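Local coordinates for protein macrolide 2'-phosphotransferase MphH (Brachybacterium faecium, PDB 5UXD) that probably inactivates macrolide antibiotics such as azithromycin by transferring a phosphate group to their 2'-hydroxyl, at residues A[194-200]-A[227-231]. Numbering follows the deposited sequence. Where two conformers were deposited one is given.
Sequences LTHGELY and KDLMF. With ZIT (azithromycin), chain C.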
# COMPACT_ATOMS: atom_id res chain seq x y z
N LEU A 194 12.17 -0.15 6.62
CA LEU A 194 11.40 -0.65 5.49
C LEU A 194 9.92 -0.47 5.78
O LEU A 194 9.44 -0.90 6.84
CB LEU A 194 11.71 -2.12 5.23
CG LEU A 194 10.80 -2.84 4.22
CD1 LEU A 194 10.87 -2.18 2.84
CD2 LEU A 194 11.15 -4.32 4.11
N THR A 195 9.20 0.19 4.88
CA THR A 195 7.78 0.43 5.07
C THR A 195 6.97 -0.13 3.91
O THR A 195 7.47 -0.29 2.79
CB THR A 195 7.45 1.93 5.22
OG1 THR A 195 7.71 2.62 3.99
CG2 THR A 195 8.28 2.58 6.35
N HIS A 196 5.71 -0.44 4.20
CA HIS A 196 4.74 -0.81 3.17
C HIS A 196 4.24 0.40 2.38
O HIS A 196 4.24 0.37 1.14
CB HIS A 196 3.57 -1.55 3.81
CG HIS A 196 2.52 -1.98 2.83
ND1 HIS A 196 1.59 -1.11 2.31
CD2 HIS A 196 2.26 -3.19 2.27
CE1 HIS A 196 0.80 -1.76 1.47
NE2 HIS A 196 1.18 -3.02 1.43
N GLY A 197 3.77 1.45 3.07
CA GLY A 197 3.39 2.71 2.45
C GLY A 197 1.90 2.94 2.27
O GLY A 197 1.49 4.08 2.04
N GLU A 198 1.09 1.89 2.36
CA GLU A 198 -0.34 2.03 2.15
C GLU A 198 -1.05 0.96 2.98
O GLU A 198 -1.90 0.20 2.50
CB GLU A 198 -0.69 1.94 0.67
CG GLU A 198 -1.52 3.12 0.17
CD GLU A 198 -1.61 3.18 -1.34
OE1 GLU A 198 -0.88 3.99 -1.95
OE2 GLU A 198 -2.42 2.42 -1.90
N LEU A 199 -0.68 0.89 4.26
CA LEU A 199 -1.16 -0.19 5.13
C LEU A 199 -2.48 0.24 5.76
O LEU A 199 -2.54 0.71 6.90
CB LEU A 199 -0.11 -0.54 6.17
CG LEU A 199 -0.27 -1.96 6.74
CD1 LEU A 199 -0.29 -3.01 5.63
CD2 LEU A 199 0.83 -2.28 7.72
N TYR A 200 -3.55 0.07 5.00
CA TYR A 200 -4.91 0.18 5.49
C TYR A 200 -5.65 -1.09 5.12
O TYR A 200 -5.12 -1.93 4.38
CB TYR A 200 -5.58 1.45 4.93
CG TYR A 200 -5.74 1.57 3.43
CD1 TYR A 200 -4.69 1.98 2.63
CD2 TYR A 200 -6.97 1.33 2.83
CE1 TYR A 200 -4.83 2.11 1.27
CE2 TYR A 200 -7.13 1.46 1.46
CZ TYR A 200 -6.05 1.84 0.69
OH TYR A 200 -6.20 1.97 -0.68
N LYS A 227 4.41 6.10 8.33
CA LYS A 227 3.57 5.82 7.17
C LYS A 227 2.71 4.58 7.37
O LYS A 227 1.57 4.53 6.89
CB LYS A 227 4.43 5.65 5.92
CG LYS A 227 5.19 6.87 5.51
CD LYS A 227 6.03 6.57 4.28
CE LYS A 227 5.16 6.24 3.07
NZ LYS A 227 5.97 6.16 1.82
N ASP A 228 3.23 3.59 8.10
CA ASP A 228 2.53 2.32 8.23
C ASP A 228 1.59 2.29 9.43
O ASP A 228 0.83 1.33 9.58
CB ASP A 228 3.54 1.16 8.33
CG ASP A 228 4.19 0.84 7.00
OD1 ASP A 228 3.61 1.22 5.97
OD2 ASP A 228 5.28 0.21 6.98
N LEU A 229 1.64 3.30 10.28
CA LEU A 229 0.72 3.43 11.40
C LEU A 229 -0.31 4.53 11.18
O LEU A 229 -1.32 4.55 11.89
CB LEU A 229 1.50 3.72 12.70
CG LEU A 229 2.47 2.61 13.09
CD1 LEU A 229 3.47 3.11 14.15
CD2 LEU A 229 1.69 1.42 13.61
N MET A 230 -0.00 5.40 10.24
CA MET A 230 -0.97 6.55 10.04
C MET A 230 -2.47 6.30 9.68
O MET A 230 -3.48 6.90 10.19
CB MET A 230 -0.40 7.51 9.00
CG MET A 230 -0.36 6.92 7.62
SD MET A 230 0.29 8.12 6.45
CE MET A 230 -0.71 9.54 6.86
N PHE A 231 -2.68 5.23 8.90
CA PHE A 231 -4.08 4.97 8.56
C PHE A 231 -4.86 4.47 9.77
O PHE A 231 -6.03 4.82 9.95
CB PHE A 231 -4.16 3.99 7.37
CG PHE A 231 -3.45 4.50 6.12
CD1 PHE A 231 -3.99 5.54 5.39
CD2 PHE A 231 -2.22 3.98 5.73
CE1 PHE A 231 -3.33 6.04 4.26
CE2 PHE A 231 -1.56 4.47 4.60
CZ PHE A 231 -2.12 5.50 3.87
C1 ZIT C . -6.86 6.67 0.96
C2 ZIT C . -5.62 6.36 0.06
C3 ZIT C . -5.64 7.40 -1.04
C4 ZIT C . -6.34 6.71 -2.23
C5 ZIT C . -6.42 7.62 -3.47
C6 ZIT C . -7.85 8.04 -3.66
C7 ZIT C . -8.66 6.95 -4.39
C8 ZIT C . -10.14 7.42 -4.57
C9 ZIT C . -11.09 6.67 -3.60
N10 ZIT C . -11.06 7.31 -2.19
C11 ZIT C . -11.31 6.38 -1.10
C12 ZIT C . -10.42 6.74 0.09
C13 ZIT C . -10.28 5.67 1.18
C14 ZIT C . -9.01 5.94 1.98
C15 ZIT C . -9.02 5.11 3.25
C16 ZIT C . -7.63 5.19 3.96
C17 ZIT C . -4.38 6.29 0.90
C18 ZIT C . -5.64 5.40 -2.52
C19 ZIT C . -7.88 9.35 -4.46
C20 ZIT C . -10.55 7.22 -5.95
C21 ZIT C . -11.94 8.49 -2.16
C22 ZIT C . -12.77 6.38 -0.71
C23 ZIT C . -10.21 4.25 0.60
O1 ZIT C . -7.03 7.79 1.40
O6 ZIT C . -8.47 8.28 -2.40
O12 ZIT C . -10.86 7.93 0.71
O13 ZIT C . -11.42 5.76 2.07
O14 ZIT C . -7.85 5.56 1.22
C1A ZIT C . -4.74 7.35 -5.16
C2A ZIT C . -4.23 6.41 -6.23
C3A ZIT C . -2.85 6.81 -6.62
C4A ZIT C . -2.82 8.22 -7.06
C5A ZIT C . -3.54 9.18 -6.10
C6A ZIT C . -3.74 10.51 -6.71
C7A ZIT C . -3.14 6.06 -8.91
C8A ZIT C . -0.94 6.13 -8.00
O1A ZIT C . -5.97 6.93 -4.63
O2A ZIT C . -4.23 5.06 -5.77
N3A ZIT C . -2.37 5.90 -7.71
O5A ZIT C . -4.87 8.71 -5.70
C1B ZIT C . -4.01 9.13 -0.69
C2B ZIT C . -2.52 9.19 -0.45
C3B ZIT C . -1.75 9.58 -1.66
C4B ZIT C . -2.29 10.83 -2.25
C5B ZIT C . -3.75 10.66 -2.57
C6B ZIT C . -4.22 11.94 -3.20
C7B ZIT C . -0.24 9.78 -1.25
C8B ZIT C . -0.94 7.50 -2.61
O1B ZIT C . -4.33 7.94 -1.38
O3B ZIT C . -1.87 8.56 -2.67
O4B ZIT C . -1.64 11.07 -3.52
O5B ZIT C . -4.57 10.33 -1.39
O HOH W 1 6.39 3.54 1.65
O HOH W 2 1.38 5.90 3.93
O HOH W 3 1.19 2.57 5.21
O HOH W 4 -1.91 1.94 9.21
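Thr195 lays CA and CB against the carboxylate of Asp228 where strand 193-195 runs into the His-Gly-Glu loop, the counterpart in this kinase-like phosphotransferase fold of the protein-kinase catalytic loop. Its OG1, hydrogen-bonded to Ala221 O, also accepts from a water that in turn accepts from Lys227 NZ. His196 N then donates to Asp228 OD2 (2.9 Å) and Gly197 N almost straight to OD1 (2.9 Å, 176°), each oxygen using its syn lone pair. The carboxylate thus grips two successive amides, while His133 and a water supply further bonds to OD2 and OD1, respectively. This recalls the aspartate of protein kinases that holds the backbone of the His-Arg-Asp loop.

The His196 ring is swung away from 227-231, chi1 180° placing CG opposite the backbone N, and ND1 accepts Glu198 N within the ring plane (3.0 Å). Glu198 itself reaches the antibiotic, OE1 lying 3.6 Å from C8B. At Leu199, the centre of an inverse gamma turn, waters link N to Lys227 O and Asp228 OD1, and O to Asp228 O. Tyr200 sets its ring edge toward the face of Phe231, planes at 55°. Together these rings line the azithromycin pocket: C16 sits over a Tyr200 face, and C17 lies 3.5 Å from Phe231 CE1.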